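Local coordinates for protein AAC3-I (PDB 5HMN) that probably transfers an acetyl group from acetyl-coenzyme A to aminoglycoside antibiotics, as a GNAT-fold acetyltransferase that would confer resistance, at residues C[20-25]-C[65-70]; C[52-57]-C[69-73]. The contacts are given in a common frame with arbitrary orientation. Residue numbers count along the deposited sequence, not the author numbering.

In the fold
Both interactions use strand 64-75 of the GNAT sheet, and both are largely buried. Interaction 1 (20-25 with 65-70) lays helix 15-28 across one face of that strand and is van der Waals packing of helix side chains on the strand's backbone and on Ile65, with no hydrogen bond between its segments; Gly68, having no side chain, lets Leu21 come close. Interaction 2 (52-57 with 69-73) joins the same strand edgewise to its hairpin partner, strand 54-61, through five backbone hydrogen bonds, with side chains packing on both faces. The two share Leu69 and Ala70 and meet where Leu21 CD2 lies 3.7 Å from Leu57 O. Each has a single exposed residue at its margin, Thr20 and Asp52 respectively.

Interaction 1 (C[20-25]-C[65-70])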
# COMPACT_ATOMS: atom_id res chain seq x y z
N THR C 20 22.88 1.76 0.64
CA THR C 20 23.27 2.81 1.57
C THR C 20 22.03 3.46 2.18
O THR C 20 22.00 3.78 3.36
CB THR C 20 24.14 3.87 0.88
OG1 THR C 20 25.28 3.24 0.28
CG2 THR C 20 24.60 4.92 1.87
N LEU C 21 21.00 3.62 1.36
CA LEU C 21 19.74 4.19 1.82
C LEU C 21 19.12 3.31 2.91
O LEU C 21 18.54 3.82 3.86
CB LEU C 21 18.77 4.36 0.65
CG LEU C 21 17.42 4.99 0.99
CD1 LEU C 21 17.63 6.31 1.71
CD2 LEU C 21 16.59 5.19 -0.27
N LEU C 22 19.26 2.00 2.76
CA LEU C 22 18.77 1.06 3.77
C LEU C 22 19.44 1.32 5.12
O LEU C 22 18.80 1.22 6.16
CB LEU C 22 19.00 -0.38 3.33
CG LEU C 22 18.11 -0.90 2.20
CD1 LEU C 22 18.45 -2.35 1.87
CD2 LEU C 22 16.65 -0.77 2.56
N ALA C 23 20.73 1.65 5.10
CA ALA C 23 21.46 1.97 6.32
C ALA C 23 20.97 3.28 6.94
O ALA C 23 20.95 3.42 8.17
CB ALA C 23 22.96 2.06 6.03
N THR C 24 20.57 4.22 6.10
CA THR C 24 19.98 5.47 6.57
C THR C 24 18.64 5.23 7.26
O THR C 24 18.35 5.82 8.30
CB THR C 24 19.78 6.46 5.41
OG1 THR C 24 21.06 6.80 4.86
CG2 THR C 24 19.10 7.74 5.89
N PHE C 25 17.82 4.36 6.66
CA PHE C 25 16.55 3.97 7.26
C PHE C 25 16.77 3.29 8.61
O PHE C 25 16.10 3.63 9.59
CB PHE C 25 15.78 3.01 6.33
CG PHE C 25 15.10 3.70 5.17
CD1 PHE C 25 14.73 5.03 5.25
CD2 PHE C 25 14.82 3.00 4.00
CE1 PHE C 25 14.11 5.66 4.19
CE2 PHE C 25 14.19 3.63 2.94
CZ PHE C 25 13.83 4.96 3.04
N ILE C 65 24.39 10.38 1.11
CA ILE C 65 22.96 10.15 1.33
C ILE C 65 22.61 10.51 2.77
O ILE C 65 23.17 9.96 3.71
CB ILE C 65 22.58 8.68 1.05
CG1 ILE C 65 22.75 8.38 -0.44
CG2 ILE C 65 21.14 8.41 1.50
CD1 ILE C 65 22.46 6.93 -0.82
N VAL C 66 21.69 11.46 2.93
CA VAL C 66 21.29 11.94 4.25
C VAL C 66 19.81 11.71 4.52
O VAL C 66 19.30 12.03 5.59
CB VAL C 66 21.61 13.44 4.41
CG1 VAL C 66 23.12 13.69 4.28
CG2 VAL C 66 20.84 14.26 3.38
N GLY C 67 19.11 11.15 3.54
CA GLY C 67 17.70 10.87 3.69
C GLY C 67 17.14 10.16 2.48
O GLY C 67 17.82 10.02 1.47
N GLY C 68 15.89 9.72 2.58
CA GLY C 68 15.27 9.04 1.46
C GLY C 68 13.82 8.66 1.67
O GLY C 68 13.26 8.80 2.76
N LEU C 69 13.22 8.15 0.60
CA LEU C 69 11.80 7.83 0.56
C LEU C 69 11.56 6.60 -0.31
O LEU C 69 12.13 6.49 -1.40
CB LEU C 69 11.01 9.04 0.04
CG LEU C 69 9.51 8.94 -0.22
CD1 LEU C 69 8.87 10.30 0.05
CD2 LEU C 69 9.23 8.50 -1.65
N ALA C 70 10.73 5.69 0.18
CA ALA C 70 10.28 4.54 -0.61
C ALA C 70 8.76 4.57 -0.74
O ALA C 70 8.05 4.71 0.26
CB ALA C 70 10.74 3.24 0.03
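Helix-on-sheet packing of the GNAT fold brings these segments together: the helix of residues 15-28, which follows the first strand, lies across strand 64-75. The short axes cross almost perpendicularly, at -91°, and approach to 8.0 Å. Such closeness depends on Gly68. A CB there would point at the helix and fall 2.2 Å from Leu21 CD1, a clash; without one, Leu21 CD1 settles 3.6 Å from Gly68 CA and 3.7 Å from Gly67 O. At Gly67 a CB would point away from the helix, so it is bare backbone that meets Thr24. Thr24 points toward the strand here, Thr24 CG2 4.1 Å from Gly67 CA, and its compact branched side chain fills the space without pushing the helix away.

At the hairpin end, Ile65 projects toward the helix and has the largest area covered in this contact. Its CD1 reaches Thr20 CB at 3.9 Å, while its CG2 lies 4.1 Å from Leu21 CD1 and 3.7 Å from Thr24 OG1. A branched aliphatic residue suits this partly exposed border. Next to it, Val66 and Gly67 both face Ala59 of strand 54-61 in a classic beta bulge. Val66 and Leu69 point away from the helix, toward the opposite side of the sheet, where they touch Ile100 and Leu108 of helix 100-115. Ala70 faces the helix side, where its small side chain also packs on Phe77 of the second subunit. Beside it, the flat ring of Phe25 turns its edge toward the strand backbone, and Phe25 CE1 comes within 3.6 Å of Gly68 O.

Interaction 2 (C[52-57]-C[69-73]); sequences DYFIAL and LAAYE
Residues 54-57 and 69-73 form regular antiparallel strands of a beta hairpin, their short axes 4.7 Å apart at 160°. Ile55-Ala71 and Leu57-Leu69 are hydrogen-bonded pairs; Phe54-Tyr72 and Ala56-Ala70 are non-hydrogen-bonded.

Leu69, with the most buried surface, hydrogen-bonds through both its N and O: Leu57 N to Leu69 O at 2.7 Å and Leu69 N to Leu57 O at 2.8 Å. Its side chain (chi1 t) meets that of Leu57 (m, t), Leu69 CD2 to Leu57 CD1 3.9 Å. Ile55 N donates to Ala71 O and Ala71 N to Ile55 O, both hydrogen bonds of 2.8 Å; the small Ala71 side chain leaves room beside Ile55.

Tyr53, just before the strand (phi/psi -113/-18), extends the ladder: its O accepts from Glu73 N at 2.7 Å. With chi1 p, its ring lies alongside Tyr72, Tyr53 CD1 to Tyr72 CD2 3.6 Å. Phe54 (t) points its edge at the face of Tyr72 (m) in an edge-to-face pair, centroids 5.3 Å apart and planes at 61°. Glu73 is extended (t, t), its carboxylate salt-bridged through OE1 to Arg115.

Phe54 and Ala56 face helix 42-49, and Tyr72 OH hydrogen-bonds Lys75 O of the second subunit; on the opposite face, Leu57 and Leu69 pack against helix 100-115, while strand 82-91 continues the sheet beyond 69-73.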
# COMPACT_ATOMS: atom_id res chain seq x y z
N ASP C 52 7.12 -1.15 -12.43
CA ASP C 52 6.23 -0.05 -12.80
C ASP C 52 5.77 0.80 -11.62
O ASP C 52 5.43 1.97 -11.79
CB ASP C 52 4.99 -0.61 -13.51
CG ASP C 52 5.34 -1.39 -14.76
OD1 ASP C 52 5.74 -0.76 -15.76
OD2 ASP C 52 5.20 -2.63 -14.75
N TYR C 53 5.73 0.20 -10.44
CA TYR C 53 5.04 0.81 -9.31
C TYR C 53 5.94 1.26 -8.16
O TYR C 53 5.53 2.07 -7.32
CB TYR C 53 3.98 -0.15 -8.78
CG TYR C 53 4.54 -1.47 -8.28
CD1 TYR C 53 4.87 -1.65 -6.95
CD2 TYR C 53 4.72 -2.54 -9.15
CE1 TYR C 53 5.38 -2.85 -6.49
CE2 TYR C 53 5.23 -3.74 -8.71
CZ TYR C 53 5.56 -3.89 -7.38
OH TYR C 53 6.06 -5.09 -6.93
N PHE C 54 7.16 0.74 -8.10
CA PHE C 54 8.05 1.09 -6.99
C PHE C 54 8.81 2.38 -7.25
O PHE C 54 9.32 2.61 -8.35
CB PHE C 54 9.05 -0.05 -6.71
CG PHE C 54 9.93 0.20 -5.52
CD1 PHE C 54 9.41 0.18 -4.23
CD2 PHE C 54 11.28 0.47 -5.68
CE1 PHE C 54 10.21 0.41 -3.13
CE2 PHE C 54 12.10 0.70 -4.58
CZ PHE C 54 11.56 0.67 -3.30
N ILE C 55 8.88 3.24 -6.23
CA ILE C 55 9.60 4.51 -6.33
C ILE C 55 10.55 4.68 -5.14
O ILE C 55 10.13 4.60 -3.98
CB ILE C 55 8.63 5.71 -6.37
CG1 ILE C 55 7.71 5.62 -7.59
CG2 ILE C 55 9.40 7.02 -6.38
CD1 ILE C 55 6.66 6.72 -7.66
N ALA C 56 11.82 4.90 -5.44
CA ALA C 56 12.82 5.13 -4.39
C ALA C 56 13.52 6.46 -4.61
O ALA C 56 14.12 6.68 -5.66
CB ALA C 56 13.82 3.99 -4.36
N LEU C 57 13.44 7.35 -3.63
CA LEU C 57 14.08 8.65 -3.71
C LEU C 57 15.19 8.76 -2.68
O LEU C 57 15.05 8.30 -1.55
CB LEU C 57 13.07 9.79 -3.50
CG LEU C 57 11.84 9.83 -4.42
CD1 LEU C 57 10.99 11.04 -4.09
CD2 LEU C 57 12.26 9.83 -5.88
N LEU C 69 13.22 8.15 0.60
CA LEU C 69 11.80 7.83 0.56
C LEU C 69 11.56 6.60 -0.31
O LEU C 69 12.13 6.49 -1.40
CB LEU C 69 11.01 9.04 0.04
CG LEU C 69 9.51 8.94 -0.22
CD1 LEU C 69 8.87 10.30 0.05
CD2 LEU C 69 9.23 8.50 -1.65
N ALA C 70 10.73 5.69 0.18
CA ALA C 70 10.28 4.54 -0.61
C ALA C 70 8.76 4.57 -0.74
O ALA C 70 8.05 4.71 0.26
CB ALA C 70 10.74 3.24 0.03
N ALA C 71 8.26 4.43 -1.96
CA ALA C 71 6.83 4.54 -2.20
C ALA C 71 6.34 3.56 -3.26
O ALA C 71 7.13 3.09 -4.09
CB ALA C 71 6.46 5.96 -2.59
N TYR C 72 5.05 3.27 -3.24
CA TYR C 72 4.44 2.35 -4.19
C TYR C 72 3.28 3.04 -4.90
O TYR C 72 2.40 3.61 -4.26
CB TYR C 72 3.94 1.08 -3.49
CG TYR C 72 5.03 0.24 -2.85
CD1 TYR C 72 5.46 0.50 -1.56
CD2 TYR C 72 5.60 -0.83 -3.53
CE1 TYR C 72 6.46 -0.27 -0.97
CE2 TYR C 72 6.59 -1.60 -2.95
CZ TYR C 72 7.01 -1.32 -1.67
OH TYR C 72 7.99 -2.09 -1.09
N GLU C 73 3.28 3.00 -6.23
CA GLU C 73 2.14 3.51 -6.98
C GLU C 73 1.05 2.45 -7.08
O GLU C 73 1.29 1.34 -7.57
CB GLU C 73 2.56 3.96 -8.38
CG GLU C 73 1.40 4.51 -9.20
CD GLU C 73 1.78 4.80 -10.64
OE1 GLU C 73 2.93 4.50 -11.03
OE2 GLU C 73 0.93 5.32 -11.38